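Proline dehydrogenase (Bradyrhizobium japonicum USDA 110, PDB 3HAZ) probably oxidises proline to glutamate in two steps, pairing an FAD-dependent proline dehydrogenase with an NAD-dependent aldehyde dehydrogenase in one chain. Local coordinates at residues A[35-47]-A[397-409]. Sequence-based numbering, arbitrary orientation.
Sequences QEARIHRTATRLI and HNALTVATVLEMA. With FAD (flavin-adenine dinucleotide), chain C.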
loop_
_atom_site.group_PDB
_atom_site.type_symbol
_atom_site.label_atom_id
_atom_site.label_comp_id
_atom_site.label_asym_id
_atom_site.label_seq_id
_atom_site.Cartn_x
_atom_site.Cartn_y
_atom_site.Cartn_z
ATOM N N GLN A 35 40.397 20.512 -18.364
ATOM C CA GLN A 35 40.277 19.362 -19.252
ATOM C C GLN A 35 38.815 19.129 -19.595
ATOM O O GLN A 35 38.460 18.941 -20.759
ATOM C CB GLN A 35 40.858 18.110 -18.597
ATOM C CG GLN A 35 42.373 18.018 -18.641
ATOM C CD GLN A 35 42.893 16.794 -17.915
ATOM O OE1 GLN A 35 42.570 16.568 -16.747
ATOM N NE2 GLN A 35 43.699 15.993 -18.603
ATOM N N GLU A 36 37.976 19.144 -18.564
ATOM C CA GLU A 36 36.536 18.963 -18.713
ATOM C C GLU A 36 35.899 20.087 -19.525
ATOM O O GLU A 36 34.934 19.865 -20.262
ATOM C CB GLU A 36 35.868 18.870 -17.336
ATOM C CG GLU A 36 36.200 17.596 -16.571
ATOM C CD GLU A 36 35.745 16.343 -17.299
ATOM O OE1 GLU A 36 34.799 16.434 -18.109
ATOM O OE2 GLU A 36 36.330 15.264 -17.062
ATOM N N ALA A 37 36.446 21.292 -19.383
ATOM C CA ALA A 37 35.946 22.454 -20.103
ATOM C C ALA A 37 36.180 22.325 -21.607
ATOM O O ALA A 37 35.296 22.636 -22.404
ATOM C CB ALA A 37 36.580 23.734 -19.564
ATOM N N ARG A 38 37.372 21.873 -21.995
ATOM C CA ARG A 38 37.658 21.635 -23.407
ATOM C C ARG A 38 36.740 20.540 -23.952
ATOM O O ARG A 38 36.196 20.652 -25.048
ATOM C CB ARG A 38 39.132 21.260 -23.619
ATOM C CG ARG A 38 40.111 22.434 -23.397
ATOM C CD ARG A 38 41.537 22.084 -23.827
ATOM N NE ARG A 38 42.172 21.139 -22.911
ATOM C CZ ARG A 38 42.829 21.495 -21.810
ATOM N NH1 ARG A 38 42.941 22.778 -21.491
ATOM N NH2 ARG A 38 43.374 20.570 -21.029
ATOM N N ILE A 39 36.569 19.483 -23.173
ATOM C CA ILE A 39 35.758 18.358 -23.606
ATOM C C ILE A 39 34.322 18.807 -23.822
ATOM O O ILE A 39 33.698 18.476 -24.837
ATOM C CB ILE A 39 35.815 17.214 -22.582
ATOM C CG1 ILE A 39 37.153 16.479 -22.701
ATOM C CG2 ILE A 39 34.670 16.255 -22.791
ATOM C CD1 ILE A 39 37.449 15.553 -21.543
ATOM N N HIS A 40 33.814 19.582 -22.868
ATOM C CA HIS A 40 32.441 20.056 -22.909
ATOM C C HIS A 40 32.199 20.887 -24.156
ATOM O O HIS A 40 31.179 20.731 -24.826
ATOM C CB HIS A 40 32.120 20.880 -21.661
ATOM C CG HIS A 40 30.667 21.207 -21.514
ATOM N ND1 HIS A 40 29.776 20.366 -20.879
ATOM C CD2 HIS A 40 29.948 22.278 -21.924
ATOM C CE1 HIS A 40 28.571 20.909 -20.902
ATOM N NE2 HIS A 40 28.649 22.068 -21.532
ATOM N N ARG A 41 33.151 21.762 -24.466
ATOM C CA ARG A 41 33.044 22.653 -25.616
ATOM C C ARG A 41 33.087 21.900 -26.948
ATOM O O ARG A 41 32.196 22.062 -27.782
ATOM C CB ARG A 41 34.146 23.712 -25.575
ATOM C CG ARG A 41 34.191 24.583 -26.812
ATOM C CD ARG A 41 35.483 25.371 -26.892
ATOM N NE ARG A 41 35.736 25.817 -28.259
ATOM C CZ ARG A 41 35.197 26.902 -28.800
ATOM N NH1 ARG A 41 34.372 27.661 -28.086
ATOM N NH2 ARG A 41 35.482 27.228 -30.055
ATOM N N THR A 42 34.131 21.094 -27.141
ATOM C CA THR A 42 34.243 20.235 -28.317
ATOM C C THR A 42 32.984 19.400 -28.538
ATOM O O THR A 42 32.452 19.340 -29.651
ATOM C CB THR A 42 35.452 19.274 -28.212
ATOM O OG1 THR A 42 36.670 20.025 -28.259
ATOM C CG2 THR A 42 35.450 18.272 -29.363
ATOM N N ALA A 43 32.513 18.755 -27.476
ATOM C CA ALA A 43 31.349 17.880 -27.565
ATOM C C ALA A 43 30.052 18.637 -27.888
ATOM O O ALA A 43 29.235 18.163 -28.681
ATOM C CB ALA A 43 31.196 17.057 -26.285
ATOM N N THR A 44 29.860 19.803 -27.271
ATOM C CA THR A 44 28.703 20.638 -27.593
ATOM C C THR A 44 28.723 21.025 -29.076
ATOM O O THR A 44 27.699 20.984 -29.756
ATOM C CB THR A 44 28.649 21.916 -26.725
ATOM O OG1 THR A 44 28.579 21.555 -25.339
ATOM C CG2 THR A 44 27.432 22.762 -27.086
ATOM N N ARG A 45 29.895 21.393 -29.579
ATOM C CA ARG A 45 30.023 21.762 -30.982
ATOM C C ARG A 45 29.717 20.587 -31.914
ATOM O O ARG A 45 29.115 20.767 -32.972
ATOM C CB ARG A 45 31.411 22.339 -31.266
ATOM C CG ARG A 45 31.645 23.706 -30.612
ATOM C CD ARG A 45 33.059 24.212 -30.845
ATOM N NE ARG A 45 33.382 24.366 -32.261
ATOM C CZ ARG A 45 33.233 25.499 -32.946
ATOM N NH1 ARG A 45 32.755 26.581 -32.343
ATOM N NH2 ARG A 45 33.558 25.552 -34.234
ATOM N N LEU A 46 30.136 19.388 -31.521
ATOM C CA LEU A 46 29.865 18.200 -32.326
ATOM C C LEU A 46 28.363 17.925 -32.370
ATOM O O LEU A 46 27.804 17.668 -33.431
ATOM C CB LEU A 46 30.622 16.985 -31.784
ATOM C CG LEU A 46 32.158 17.055 -31.782
ATOM C CD1 LEU A 46 32.760 15.767 -31.236
ATOM C CD2 LEU A 46 32.712 17.350 -33.167
ATOM N N ILE A 47 27.714 18.002 -31.215
ATOM C CA ILE A 47 26.282 17.723 -31.120
ATOM C C ILE A 47 25.431 18.795 -31.820
ATOM O O ILE A 47 24.408 18.486 -32.427
ATOM C CB ILE A 47 25.855 17.560 -29.657
ATOM C CG1 ILE A 47 26.415 16.252 -29.095
ATOM C CG2 ILE A 47 24.335 17.604 -29.525
ATOM C CD1 ILE A 47 26.407 16.201 -27.579
ATOM N N HIS A 397 30.448 6.595 -32.722
ATOM C CA HIS A 397 29.678 7.732 -33.227
ATOM C C HIS A 397 29.157 8.592 -32.073
ATOM O O HIS A 397 28.236 9.394 -32.238
ATOM C CB HIS A 397 28.525 7.263 -34.119
ATOM C CG HIS A 397 28.935 6.272 -35.167
ATOM N ND1 HIS A 397 28.508 4.961 -35.158
ATOM C CD2 HIS A 397 29.727 6.403 -36.258
ATOM C CE1 HIS A 397 29.023 4.327 -36.197
ATOM N NE2 HIS A 397 29.770 5.179 -36.877
ATOM N N ASN A 398 29.760 8.420 -30.904
ATOM C CA ASN A 398 29.361 9.162 -29.713
ATOM C C ASN A 398 30.207 10.435 -29.568
ATOM O O ASN A 398 31.427 10.351 -29.438
ATOM C CB ASN A 398 29.511 8.250 -28.490
ATOM C CG ASN A 398 29.149 8.940 -27.183
ATOM O OD1 ASN A 398 29.488 10.100 -26.961
ATOM N ND2 ASN A 398 28.471 8.213 -26.305
ATOM N N ALA A 399 29.558 11.604 -29.600
ATOM C CA ALA A 399 30.261 12.903 -29.561
ATOM C C ALA A 399 31.073 13.136 -28.285
ATOM O O ALA A 399 32.162 13.716 -28.322
ATOM C CB ALA A 399 29.279 14.054 -29.771
ATOM N N LEU A 400 30.536 12.689 -27.158
ATOM C CA LEU A 400 31.233 12.807 -25.884
ATOM C C LEU A 400 32.460 11.889 -25.857
ATOM O O LEU A 400 33.532 12.278 -25.387
ATOM C CB LEU A 400 30.299 12.463 -24.725
ATOM C CG LEU A 400 30.931 12.549 -23.330
ATOM C CD1 LEU A 400 31.474 13.953 -23.059
ATOM C CD2 LEU A 400 29.937 12.133 -22.255
ATOM N N THR A 401 32.299 10.670 -26.361
ATOM C CA THR A 401 33.416 9.735 -26.423
ATOM C C THR A 401 34.525 10.317 -27.293
ATOM O O THR A 401 35.698 10.308 -26.909
ATOM C CB THR A 401 32.983 8.370 -26.980
ATOM O OG1 THR A 401 31.860 7.888 -26.237
ATOM C CG2 THR A 401 34.118 7.361 -26.885
ATOM N N VAL A 402 34.146 10.829 -28.463
ATOM C CA VAL A 402 35.113 11.429 -29.370
ATOM C C VAL A 402 35.840 12.592 -28.699
ATOM O O VAL A 402 37.071 12.632 -28.692
ATOM C CB VAL A 402 34.466 11.936 -30.680
ATOM C CG1 VAL A 402 35.474 12.761 -31.474
ATOM C CG2 VAL A 402 33.952 10.769 -31.528
ATOM N N ALA A 403 35.081 13.533 -28.139
ATOM C CA ALA A 403 35.667 14.720 -27.501
ATOM C C ALA A 403 36.609 14.343 -26.364
ATOM O O ALA A 403 37.620 15.008 -26.135
ATOM C CB ALA A 403 34.570 15.650 -26.979
ATOM N N THR A 404 36.263 13.276 -25.651
ATOM C CA THR A 404 37.029 12.860 -24.483
ATOM C C THR A 404 38.331 12.179 -24.898
ATOM O O THR A 404 39.377 12.403 -24.287
ATOM C CB THR A 404 36.203 11.938 -23.571
ATOM O OG1 THR A 404 35.040 12.641 -23.115
ATOM C CG2 THR A 404 37.027 11.483 -22.366
ATOM N N VAL A 405 38.270 11.360 -25.943
ATOM C CA VAL A 405 39.474 10.706 -26.453
ATOM C C VAL A 405 40.430 11.736 -27.048
ATOM O O VAL A 405 41.645 11.636 -26.883
ATOM C CB VAL A 405 39.147 9.606 -27.496
ATOM C CG1 VAL A 405 40.416 9.124 -28.185
ATOM C CG2 VAL A 405 38.422 8.442 -26.828
ATOM N N LEU A 406 39.879 12.730 -27.736
ATOM C CA LEU A 406 40.697 13.791 -28.304
ATOM C C LEU A 406 41.479 14.525 -27.204
ATOM O O LEU A 406 42.686 14.728 -27.321
ATOM C CB LEU A 406 39.832 14.768 -29.102
ATOM C CG LEU A 406 40.562 15.863 -29.882
ATOM C CD1 LEU A 406 41.551 15.263 -30.882
ATOM C CD2 LEU A 406 39.558 16.756 -30.591
ATOM N N GLU A 407 40.792 14.911 -26.133
ATOM C CA GLU A 407 41.444 15.616 -25.029
ATOM C C GLU A 407 42.592 14.801 -24.437
ATOM O O GLU A 407 43.658 15.339 -24.136
ATOM C CB GLU A 407 40.437 15.971 -23.934
ATOM C CG GLU A 407 41.073 16.388 -22.605
ATOM C CD GLU A 407 41.872 17.687 -22.702
ATOM O OE1 GLU A 407 41.477 18.583 -23.480
ATOM O OE2 GLU A 407 42.894 17.814 -21.990
ATOM N N MET A 408 42.374 13.502 -24.278
ATOM C CA MET A 408 43.387 12.635 -23.695
ATOM C C MET A 408 44.578 12.437 -24.627
ATOM O O MET A 408 45.686 12.166 -24.173
ATOM C CB MET A 408 42.782 11.287 -23.313
ATOM C CG MET A 408 41.715 11.388 -22.240
ATOM S SD MET A 408 41.296 9.780 -21.561
ATOM C CE MET A 408 41.235 8.800 -23.057
ATOM N N ALA A 409 44.346 12.575 -25.927
ATOM C CA ALA A 409 45.419 12.443 -26.908
ATOM C C ALA A 409 46.430 13.575 -26.774
ATOM O O ALA A 409 47.612 13.396 -27.068
ATOM C CB ALA A 409 44.855 12.411 -28.320
HETATM P PA FAD C . 27.056 4.554 -27.978
HETATM O O1A FAD C . 25.479 4.960 -28.114
HETATM O O2A FAD C . 27.824 5.528 -27.204
HETATM O O5B FAD C . 27.158 3.116 -27.228
HETATM C C5B FAD C . 26.396 2.057 -27.733
HETATM C C4B FAD C . 26.853 0.740 -27.093
HETATM O O4B FAD C . 27.194 0.701 -25.602
HETATM C C3B FAD C . 26.630 -0.565 -27.566
HETATM O O3B FAD C . 26.828 -0.833 -28.943
HETATM C C2B FAD C . 27.229 -1.448 -26.501
HETATM O O2B FAD C . 28.498 -2.015 -26.773
HETATM C C1B FAD C . 27.135 -0.663 -25.241
HETATM N N9A FAD C . 25.955 -0.838 -24.414
HETATM C C8A FAD C . 24.633 -0.530 -24.719
HETATM N N7A FAD C . 23.875 -0.820 -23.617
HETATM C C5A FAD C . 24.746 -1.310 -22.616
HETATM C C6A FAD C . 24.509 -1.788 -21.210
HETATM N N6A FAD C . 23.163 -1.804 -20.648
HETATM N N1A FAD C . 25.516 -2.192 -20.467
HETATM C C2A FAD C . 26.829 -2.176 -20.979
HETATM N N3A FAD C . 27.056 -1.719 -22.331
HETATM C C4A FAD C . 26.004 -1.297 -23.103
HETATM N N1 FAD C . 31.719 -4.119 -32.442
HETATM C C2 FAD C . 32.129 -5.412 -32.221
HETATM O O2 FAD C . 31.573 -6.135 -31.189
HETATM N N3 FAD C . 33.096 -6.014 -33.095
HETATM C C4 FAD C . 33.613 -5.305 -34.143
HETATM O O4 FAD C . 34.606 -5.870 -34.954
HETATM C C4X FAD C . 33.191 -3.951 -34.373
HETATM N N5 FAD C . 33.754 -3.159 -35.510
HETATM C C5X FAD C . 33.320 -1.828 -35.724
HETATM C C6 FAD C . 33.869 -1.055 -36.847
HETATM C C7 FAD C . 33.438 0.276 -37.056
HETATM C C7M FAD C . 33.996 1.057 -38.234
HETATM C C8 FAD C . 32.444 0.892 -36.146
HETATM C C8M FAD C . 31.953 2.335 -36.351
HETATM C C9 FAD C . 31.922 0.149 -35.073
HETATM C C9A FAD C . 32.359 -1.241 -34.854
HETATM N N10 FAD C . 31.818 -2.022 -33.739
HETATM C C10 FAD C . 32.265 -3.380 -33.529
HETATM C "C1'" FAD C . 30.941 -1.410 -32.689
HETATM C "C2'" FAD C . 29.413 -1.519 -32.924
HETATM O "O2'" FAD C . 29.150 -1.869 -34.279
HETATM C "C3'" FAD C . 28.746 -0.199 -32.504
HETATM O "O3'" FAD C . 28.945 0.788 -33.511
HETATM C "C4'" FAD C . 29.289 0.353 -31.137
HETATM O "O4'" FAD C . 29.388 -0.542 -30.085
HETATM C "C5'" FAD C . 28.573 1.664 -30.715
HETATM O "O5'" FAD C . 29.356 2.464 -29.843
HETATM P P FAD C . 29.143 4.108 -29.913
HETATM O O1P FAD C . 30.250 4.853 -28.912
HETATM O O2P FAD C . 29.262 4.562 -31.304
HETATM O O3P FAD C . 27.588 4.393 -29.505
HETATM O O HOH W 1 38.047 17.785 -26.603
#
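The Glu407 carboxylate lies at the edge of the Arg38 guanidinium in a side-on salt bridge: Arg38 NE donates to Glu407 OE1 at 2.7 Å and Arg38 NH2 to Glu407 OE2 at 3.0 Å, the oxygens in the guanidinium plane, the nitrogens on the syn side but somewhat out of the carboxylate plane. Gln35 lays its aliphatic CG against Glu407 OE2, while its OE1 accepts from Ser32 N. The bridge closes one end of a helix pair in which helix 33-50 packs on helix 399-409 of the proline dehydrogenase TIM barrel, the short segment axes 8.4 Å apart at 140°. Glu407 CB lies against Ile39 CG1; chi1 (166°) carries CG over Ile39, and the bend at chi2 turns the carboxylate to Arg38. With an alanine here, the Arg38 guanidinium would probably lose its carboxylate mate, and Ile39 CD1 the cover of CG. Ile39 is a knob among Leu400, Ala403, Thr404 and Glu407. Farther along, Ala43 CB is 3.7 Å from Ala403 CB. Ala399 CB fits between Leu46 and Ile47, and also touches Phe469 of the FAD site. At this helix's start Asn398 is the N-cap, while its ND2 donates to FAD O2A and His397 N to FAD O2P at 2.7 Å, nearly straight at 177°.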